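Local coordinates for protein kinectin 1 (Kinesin receptor) (Legionella pneumophila, PDB 4MU6) that is of unknown molecular function but is a Legionella effector, of which this chain is the N-terminal coiled-coil domain, at residues A89-D94 against S195-H200. Residues are numbered along the deposited sequence; the frame is centred on the assembly and turned at random.
Sequences AEALKD and SVRSQH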
loop_
_atom_site.group_PDB
_atom_site.type_symbol
_atom_site.label_atom_id
_atom_site.label_comp_id
_atom_site.label_asym_id
_atom_site.label_seq_id
_atom_site.Cartn_x
_atom_site.Cartn_y
_atom_site.Cartn_z
ATOM N N ALA A 89 -4.550 17.805 19.912
ATOM C CA ALA A 89 -3.781 18.678 20.801
ATOM C C ALA A 89 -3.727 20.129 20.322
ATOM O O ALA A 89 -3.739 21.069 21.133
ATOM C CB ALA A 89 -2.373 18.128 20.971
ATOM N N GLU A 90 -3.639 20.317 19.007
ATOM C CA GLU A 90 -3.615 21.661 18.449
ATOM C C GLU A 90 -4.986 22.308 18.622
ATOM O O GLU A 90 -5.084 23.481 18.958
ATOM C CB GLU A 90 -3.199 21.660 16.971
ATOM C CG GLU A 90 -3.201 23.063 16.352
ATOM C CD GLU A 90 -2.915 23.086 14.848
ATOM O OE1 GLU A 90 -3.720 22.522 14.064
ATOM O OE2 GLU A 90 -1.887 23.691 14.453
ATOM N N ALA A 91 -6.034 21.521 18.397
ATOM C CA ALA A 91 -7.417 21.946 18.589
ATOM C C ALA A 91 -7.694 22.446 20.009
ATOM O O ALA A 91 -8.387 23.452 20.200
ATOM C CB ALA A 91 -8.377 20.792 18.238
ATOM N N LEU A 92 -7.164 21.738 21.003
ATOM C CA LEU A 92 -7.360 22.123 22.393
ATOM C C LEU A 92 -6.656 23.440 22.685
ATOM O O LEU A 92 -7.200 24.328 23.346
ATOM C CB LEU A 92 -6.837 21.045 23.326
ATOM C CG LEU A 92 -6.856 21.438 24.800
ATOM C CD1 LEU A 92 -8.279 21.597 25.281
ATOM C CD2 LEU A 92 -6.125 20.411 25.633
ATOM N N LYS A 93 -5.438 23.551 22.178
ATOM C CA LYS A 93 -4.648 24.758 22.321
ATOM C C LYS A 93 -5.351 25.963 21.681
ATOM O O LYS A 93 -5.434 27.039 22.287
ATOM C CB LYS A 93 -3.270 24.532 21.698
ATOM C CG LYS A 93 -2.308 25.682 21.836
ATOM C CD LYS A 93 -0.958 25.340 21.185
ATOM C CE LYS A 93 -0.373 24.033 21.725
ATOM N NZ LYS A 93 0.491 24.245 22.925
ATOM N N ASP A 94 -5.864 25.776 20.466
ATOM C CA ASP A 94 -6.568 26.844 19.761
ATOM C C ASP A 94 -7.878 27.203 20.454
ATOM O O ASP A 94 -8.272 28.368 20.480
ATOM C CB ASP A 94 -6.801 26.482 18.288
ATOM C CG ASP A 94 -5.563 26.744 17.415
ATOM O OD1 ASP A 94 -4.578 27.328 17.930
ATOM O OD2 ASP A 94 -5.573 26.371 16.216
ATOM N N SER A 195 -10.063 24.716 9.894
ATOM C CA SER A 195 -10.503 24.163 8.619
ATOM C C SER A 195 -9.593 23.056 8.136
ATOM O O SER A 195 -10.051 22.073 7.545
ATOM C CB SER A 195 -10.585 25.265 7.570
ATOM O OG SER A 195 -11.673 26.130 7.871
ATOM N N VAL A 196 -8.296 23.217 8.385
ATOM C CA VAL A 196 -7.330 22.212 7.995
ATOM C C VAL A 196 -7.564 20.928 8.799
ATOM O O VAL A 196 -7.633 19.840 8.219
ATOM C CB VAL A 196 -5.888 22.718 8.156
ATOM C CG1 VAL A 196 -4.906 21.571 8.145
ATOM C CG2 VAL A 196 -5.563 23.755 7.062
ATOM N N ARG A 197 -7.690 21.057 10.121
ATOM C CA ARG A 197 -7.973 19.893 10.968
ATOM C C ARG A 197 -9.251 19.183 10.551
ATOM O O ARG A 197 -9.348 17.964 10.645
ATOM C CB ARG A 197 -8.055 20.279 12.452
ATOM C CG ARG A 197 -6.699 20.644 13.050
ATOM C CD ARG A 197 -6.775 20.837 14.560
ATOM N NE ARG A 197 -7.735 21.870 14.944
ATOM C CZ ARG A 197 -7.426 23.155 15.118
ATOM N NH1 ARG A 197 -6.179 23.566 14.944
ATOM N NH2 ARG A 197 -8.363 24.021 15.482
ATOM N N SER A 198 -10.236 19.943 10.089
ATOM C CA SER A 198 -11.500 19.340 9.678
ATOM C C SER A 198 -11.305 18.498 8.408
ATOM O O SER A 198 -11.888 17.411 8.267
ATOM C CB SER A 198 -12.562 20.420 9.461
ATOM O OG SER A 198 -13.767 19.838 8.997
ATOM N N GLN A 199 -10.483 19.011 7.493
ATOM C CA GLN A 199 -10.116 18.280 6.291
ATOM C C GLN A 199 -9.326 17.021 6.625
ATOM O O GLN A 199 -9.561 15.989 6.018
ATOM C CB GLN A 199 -9.335 19.163 5.307
ATOM C CG GLN A 199 -10.225 20.118 4.505
ATOM C CD GLN A 199 -9.482 21.357 3.999
ATOM O OE1 GLN A 199 -8.327 21.277 3.573
ATOM N NE2 GLN A 199 -10.147 22.510 4.051
ATOM N N HIS A 200 -8.398 17.097 7.582
ATOM C CA HIS A 200 -7.584 15.921 7.926
ATOM C C HIS A 200 -8.482 14.831 8.484
ATOM O O HIS A 200 -8.242 13.642 8.260
ATOM C CB HIS A 200 -6.505 16.241 8.970
ATOM C CG HIS A 200 -5.344 17.027 8.440
ATOM N ND1 HIS A 200 -4.388 17.578 9.267
ATOM C CD2 HIS A 200 -4.980 17.351 7.176
ATOM C CE1 HIS A 200 -3.487 18.209 8.535
ATOM N NE2 HIS A 200 -3.825 18.090 7.264
#
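R197 reaches from helix 158-217 across to helix 43-105 and places one nitrogen, NH1, between two carboxylates one helical turn apart. NH1 donates to OE1 of E90 over 2.8 Å, with an N-H...O angle of 151°, and to OD2 of D94 over 3.1 Å in a bond about as straight. Both are salt bridges, and one terminal nitrogen therefore spends its two hydrogens on two different acids. The E90 oxygen lies practically in the guanidinium plane, whereas that of D94 is tilted slightly from it. NH1 approaches OE1 and OD2 from above their carboxylate planes, so this is a forked, single-nitrogen grip and not the flat, side-by-side pairing of two nitrogens with two oxygens. NH2 stays 3.7 Å from OD2 of D94.

E90 and D94, spaced i, i+4, thus form with R197 a salt-bridge network across a near-antiparallel pair of helices, linking the long helices 43-105 and 158-217 of the LegC3 N-terminal coiled-coil domain; 89-94 lies inside a predicted coiled coil. The short segments run at 153° to each other with axes 11.1 Å apart, a wide spacing that the long arginine bridges.

A91, next after E90, lies against one face of the guanidinium. Its CA sits 3.6 Å over the centre of that face, and its CB comes within 3.5 Å of NE of R197. The arginine bends at chi3 (-58°), which turns the flat group against this alanine. E90 is extended, which carries OE1 out to NH1. On the same pair of helices, ND1 of H200 is hydrogen-bonded to OD2 of D87. D94 is shared: its OD1 forms a salt bridge with NH2 of R193, one turn earlier on the arginine's helix, so the buried carboxylate has a cationic partner at each oxygen, which would probably favour its ionised form.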